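Local coordinates for pheromome Binding Protein (PDB 6VQ5) that probably binds and transports small hydrophobic odorants such as sex pheromones, as other insect pheromone-binding proteins do, at residues K58-I62 against N72-L76; I93-E98 against I114-F118. All coordinates share one frame. Residues are numbered along the deposited sequence.

Contact 1: K58-I62 against N72-L76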
loop_
_atom_site.group_PDB
_atom_site.type_symbol
_atom_site.label_atom_id
_atom_site.label_comp_id
_atom_site.label_asym_id
_atom_site.label_seq_id
_atom_site.Cartn_x
_atom_site.Cartn_y
_atom_site.Cartn_z
ATOM N N LYS A 58 2.080 10.998 2.247
ATOM C CA LYS A 58 3.010 11.395 3.334
ATOM C C LYS A 58 4.374 10.727 3.154
ATOM O O LYS A 58 5.365 11.326 3.605
ATOM C CB LYS A 58 2.421 11.048 4.699
ATOM C CG LYS A 58 1.283 11.954 5.144
ATOM C CD LYS A 58 0.726 11.567 6.494
ATOM C CE LYS A 58 -0.367 12.499 6.968
ATOM N NZ LYS A 58 0.147 13.857 7.222
ATOM N N LEU A 59 4.443 9.549 2.530
ATOM C CA LEU A 59 5.737 8.880 2.223
ATOM C C LEU A 59 6.189 9.246 0.807
ATOM O O LEU A 59 7.196 8.678 0.361
ATOM C CB LEU A 59 5.585 7.366 2.388
ATOM C CG LEU A 59 5.205 6.898 3.793
ATOM C CD1 LEU A 59 4.926 5.405 3.803
ATOM C CD2 LEU A 59 6.294 7.251 4.797
ATOM N N GLU A 60 5.481 10.170 0.146
ATOM C CA GLU A 60 5.820 10.714 -1.198
ATOM C C GLU A 60 5.941 9.547 -2.178
ATOM O O GLU A 60 6.864 9.552 -3.019
ATOM C CB GLU A 60 7.126 11.515 -1.171
ATOM C CG GLU A 60 7.250 12.495 -0.020
ATOM C CD GLU A 60 8.694 12.676 0.421
ATOM O OE1 GLU A 60 9.539 12.972 -0.453
ATOM O OE2 GLU A 60 8.974 12.478 1.624
ATOM N N LEU A 61 5.035 8.584 -2.045
ATOM C CA LEU A 61 4.937 7.377 -2.899
ATOM C C LEU A 61 4.053 7.722 -4.103
ATOM O O LEU A 61 4.266 7.132 -5.170
ATOM C CB LEU A 61 4.364 6.237 -2.047
ATOM C CG LEU A 61 4.107 4.912 -2.762
ATOM C CD1 LEU A 61 5.364 4.408 -3.461
ATOM C CD2 LEU A 61 3.582 3.869 -1.784
ATOM N N ILE A 62 3.107 8.653 -3.928
ATOM C CA ILE A 62 2.319 9.287 -5.030
ATOM C C ILE A 62 2.982 10.611 -5.427
ATOM O O ILE A 62 4.169 10.775 -5.130
ATOM C CB ILE A 62 0.845 9.520 -4.633
ATOM C CG1 ILE A 62 0.157 8.256 -4.119
ATOM C CG2 ILE A 62 0.059 10.129 -5.789
ATOM C CD1 ILE A 62 -1.219 8.528 -3.571
ATOM N N ASN A 72 10.947 6.630 -5.432
ATOM C CA ASN A 72 10.620 6.676 -3.981
ATOM C C ASN A 72 10.066 5.318 -3.529
ATOM O O ASN A 72 10.230 4.996 -2.342
ATOM C CB ASN A 72 9.646 7.807 -3.644
ATOM C CG ASN A 72 10.240 9.189 -3.831
ATOM O OD1 ASN A 72 11.438 9.340 -4.063
ATOM N ND2 ASN A 72 9.404 10.210 -3.738
ATOM N N ALA A 73 9.431 4.556 -4.427
ATOM C CA ALA A 73 8.955 3.175 -4.163
ATOM C C ALA A 73 10.164 2.280 -3.867
ATOM O O ALA A 73 10.193 1.662 -2.786
ATOM C CB ALA A 73 8.149 2.657 -5.327
ATOM N N GLU A 74 11.137 2.242 -4.783
ATOM C CA GLU A 74 12.409 1.492 -4.611
ATOM C C GLU A 74 13.088 1.914 -3.299
ATOM O O GLU A 74 13.612 1.017 -2.604
ATOM C CB GLU A 74 13.339 1.704 -5.811
ATOM C CG GLU A 74 12.949 0.896 -7.038
ATOM C CD GLU A 74 14.046 0.699 -8.072
ATOM O OE1 GLU A 74 14.945 1.547 -8.169
ATOM O OE2 GLU A 74 14.005 -0.317 -8.770
ATOM N N ASP A 75 13.069 3.208 -2.961
ATOM C CA ASP A 75 13.702 3.740 -1.726
ATOM C C ASP A 75 13.015 3.128 -0.499
ATOM O O ASP A 75 13.739 2.556 0.333
ATOM C CB ASP A 75 13.669 5.270 -1.677
ATOM C CG ASP A 75 14.755 5.944 -2.485
ATOM O OD1 ASP A 75 15.541 5.219 -3.123
ATOM O OD2 ASP A 75 14.806 7.191 -2.460
ATOM N N LEU A 76 11.682 3.245 -0.407
ATOM C CA LEU A 76 10.843 2.685 0.692
ATOM C C LEU A 76 11.123 1.190 0.870
ATOM O O LEU A 76 11.110 0.727 2.027
ATOM C CB LEU A 76 9.358 2.869 0.368
ATOM C CG LEU A 76 8.790 4.272 0.566
ATOM C CD1 LEU A 76 7.464 4.427 -0.174
ATOM C CD2 LEU A 76 8.621 4.587 2.044
#

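Contact 2: I93-E98 against I114-F118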
loop_
_atom_site.group_PDB
_atom_site.type_symbol
_atom_site.label_atom_id
_atom_site.label_comp_id
_atom_site.label_asym_id
_atom_site.label_seq_id
_atom_site.Cartn_x
_atom_site.Cartn_y
_atom_site.Cartn_z
ATOM N N ILE A 93 6.120 -5.308 -9.713
ATOM C CA ILE A 93 4.789 -5.879 -9.353
ATOM C C ILE A 93 3.816 -4.733 -9.039
ATOM O O ILE A 93 2.654 -4.816 -9.485
ATOM C CB ILE A 93 4.906 -6.912 -8.209
ATOM C CG1 ILE A 93 5.282 -8.297 -8.749
ATOM C CG2 ILE A 93 3.631 -6.978 -7.378
ATOM C CD1 ILE A 93 6.208 -9.075 -7.848
ATOM N N LEU A 94 4.253 -3.706 -8.311
ATOM C CA LEU A 94 3.380 -2.564 -7.919
ATOM C C LEU A 94 2.939 -1.813 -9.179
ATOM O O LEU A 94 1.753 -1.440 -9.248
ATOM C CB LEU A 94 4.132 -1.644 -6.949
ATOM C CG LEU A 94 3.370 -0.403 -6.480
ATOM C CD1 LEU A 94 2.116 -0.791 -5.712
ATOM C CD2 LEU A 94 4.262 0.494 -5.643
ATOM N N HIS A 95 3.849 -1.610 -10.139
ATOM C CA HIS A 95 3.560 -0.892 -11.404
ATOM C C HIS A 95 2.503 -1.664 -12.190
ATOM O O HIS A 95 1.598 -1.017 -12.734
ATOM C CB HIS A 95 4.837 -0.657 -12.232
ATOM C CG HIS A 95 4.606 0.173 -13.453
ATOM N ND1 HIS A 95 3.895 1.367 -13.416
ATOM C CD2 HIS A 95 4.942 -0.027 -14.747
ATOM C CE1 HIS A 95 3.817 1.865 -14.635
ATOM N NE2 HIS A 95 4.453 1.028 -15.471
ATOM N N GLU A 96 2.611 -2.991 -12.257
ATOM C CA GLU A 96 1.704 -3.815 -13.096
ATOM C C GLU A 96 0.296 -3.769 -12.502
ATOM O O GLU A 96 -0.664 -3.620 -13.270
ATOM C CB GLU A 96 2.260 -5.225 -13.292
ATOM C CG GLU A 96 3.069 -5.356 -14.580
ATOM C CD GLU A 96 2.362 -4.904 -15.858
ATOM O OE1 GLU A 96 1.107 -4.821 -15.840
ATOM O OE2 GLU A 96 3.053 -4.628 -16.870
ATOM N N CYS A 97 0.192 -3.843 -11.179
ATOM C CA CYS A 97 -1.062 -3.658 -10.405
ATOM C C CYS A 97 -1.676 -2.284 -10.710
ATOM O O CYS A 97 -2.898 -2.221 -10.976
ATOM C CB CYS A 97 -0.771 -3.777 -8.917
ATOM S SG CYS A 97 -0.422 -5.470 -8.380
ATOM N N GLU A 98 -0.850 -1.232 -10.665
ATOM C CA GLU A 98 -1.232 0.174 -10.969
ATOM C C GLU A 98 -1.811 0.266 -12.391
ATOM O O GLU A 98 -2.875 0.882 -12.547
ATOM C CB GLU A 98 -0.034 1.100 -10.780
ATOM C CG GLU A 98 -0.379 2.564 -10.943
ATOM C CD GLU A 98 0.810 3.509 -10.975
ATOM O OE1 GLU A 98 1.905 3.102 -11.426
ATOM O OE2 GLU A 98 0.630 4.652 -10.534
ATOM N N ILE A 114 -5.091 -1.710 -5.728
ATOM C CA ILE A 114 -3.630 -1.816 -6.027
ATOM C C ILE A 114 -2.945 -2.502 -4.841
ATOM O O ILE A 114 -2.114 -3.386 -5.091
ATOM C CB ILE A 114 -3.004 -0.447 -6.375
ATOM C CG1 ILE A 114 -3.552 0.093 -7.698
ATOM C CG2 ILE A 114 -1.482 -0.524 -6.396
ATOM C CD1 ILE A 114 -3.341 1.574 -7.897
ATOM N N ALA A 115 -3.291 -2.125 -3.610
ATOM C CA ALA A 115 -2.646 -2.648 -2.380
ATOM C C ALA A 115 -2.874 -4.162 -2.275
ATOM O O ALA A 115 -1.915 -4.879 -1.895
ATOM C CB ALA A 115 -3.162 -1.925 -1.160
ATOM N N LYS A 116 -4.077 -4.631 -2.621
ATOM C CA LYS A 116 -4.455 -6.072 -2.580
ATOM C C LYS A 116 -3.743 -6.837 -3.705
ATOM O O LYS A 116 -3.198 -7.920 -3.446
ATOM C CB LYS A 116 -5.966 -6.221 -2.724
ATOM C CG LYS A 116 -6.761 -5.777 -1.511
ATOM C CD LYS A 116 -8.154 -6.353 -1.505
ATOM C CE LYS A 116 -9.108 -5.634 -2.432
ATOM N NZ LYS A 116 -10.394 -6.350 -2.482
ATOM N N CYS A 117 -3.784 -6.302 -4.918
ATOM C CA CYS A 117 -3.045 -6.827 -6.086
ATOM C C CYS A 117 -1.566 -6.972 -5.712
ATOM O O CYS A 117 -0.996 -8.055 -5.919
ATOM C CB CYS A 117 -3.234 -5.898 -7.276
ATOM S SG CYS A 117 -2.232 -6.370 -8.703
ATOM N N PHE A 118 -0.977 -5.917 -5.156
ATOM C CA PHE A 118 0.441 -5.882 -4.717
ATOM C C PHE A 118 0.703 -7.006 -3.704
ATOM O O PHE A 118 1.540 -7.879 -3.958
ATOM C CB PHE A 118 0.790 -4.517 -4.119
ATOM C CG PHE A 118 2.175 -4.459 -3.547
ATOM C CD1 PHE A 118 3.275 -4.418 -4.386
ATOM C CD2 PHE A 118 2.378 -4.476 -2.173
ATOM C CE1 PHE A 118 4.559 -4.368 -3.857
ATOM C CE2 PHE A 118 3.660 -4.450 -1.641
ATOM C CZ PHE A 118 4.749 -4.380 -2.484
#

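Contact 1: K58-I62 against N72-L76
Just beyond the end of helix 46-58, the chain turns and presses two leucines against helix 70-79. The fit is one of small knobs and shallow hollows, burying 269 Å² in total. Leu-61 projects its CD1 methyl into the notch between Ala-73 and Leu-76, one helical turn apart: this methyl lies 3.8 Å from Ala-73 CB and 3.9 Å from Leu-76 CD1. The short side chain of Ala-73 leaves room for it. In return, Leu-76, whose CA-to-CB bond points toward the loop, lies between the two leucines, CD1 close to both and CD2 coming within 4.1 Å of Leu-59 CB. At the more exposed margin, Asn-72 ND2 donates a nearly straight hydrogen bond (170°) to Glu-60 O at 2.7 Å, pinning the loop backbone where the apolar contacts give out. Behind this surface lie other helices, with Val-15 of helix 13-23 against Leu-59 and Val-91 of helix 84-100 against Ala-73. The bend itself comes from Glu-60, whose positive phi makes it the C-prime residue of a Schellman motif; Leu-61 N reaches back to Ser-56 O and Glu-60 N to Lys-57 O. The carbonyl that Asn-72 binds thus belongs to the turning residue of a classical Schellman helix C-terminus, here packed on the next helix of an all-helical PBP/GOBP fold.

Contact 2: I93-E98 against I114-F118
Cys-97, Ile-114 and Phe-118 lose the most surface where these two helical segments meet, their axes 8.8 Å apart at closest approach and their N-to-C directions at 136°. Cys-97 and Cys-117 both direct their CA-to-CB bonds across the gap and join in a disulfide, with SG-SG 2.0 Å and chi3 of -80°, which fixes the two backbones covalently. Ile-114 packs beside this bridge: its CG2 lies 4.2 Å from Cys-97 CB and 3.7 Å from Leu-94 CD1, while its CD1 reaches Glu-98 CA at 4.0 Å. One turn further on, Phe-118 brings ring atom CD1 to 3.9 Å from Leu-94 CB and 4.0 Å from Ile-93 CG2. Leu-94 is therefore held between Ile-114 and Phe-118, an i, i+4 pair on the opposing helix. No hydrogen bond crosses the interface, so sulphur linkage and apolar packing hold it together. Around the pair, the loop ahead of helix 70-79 contributes Ile-68, which touches Leu-94 and whose N is hydrogen-bonded to Glu-98 OE2; Ile-122, just after helix 107-121, touches Ile-93, and Tyr-36 of helix 28-37 hydrogen-bonds Ala-115 O through its hydroxyl.

Overall arrangement
The two contacts follow one another along the chain, contact 1 closing before contact 2 opens. Their centres lie 14 Å apart, and their nearest atoms about 4 Å apart, without touching. Helix 84-100 links them: it carries Cys-97 of contact 2 and packs through Val-91 on Ala-73 of contact 1. Cys-97–Cys-117 is one of three disulfides; Cys-50–Cys-108 ties helix 46-58, which leads into contact 1, to helix 107-121, and Cys-19–Cys-54 ties it to helix 13-23. Such interlocked disulfides are a hallmark of classical insect odorant-binding proteins. The bound 2-(2-methoxyethoxy)ethanol is contacted by Phe-12, Ile-13, His-80 and Ala-128, none of them in these segments, although His-80 directly follows helix 70-79.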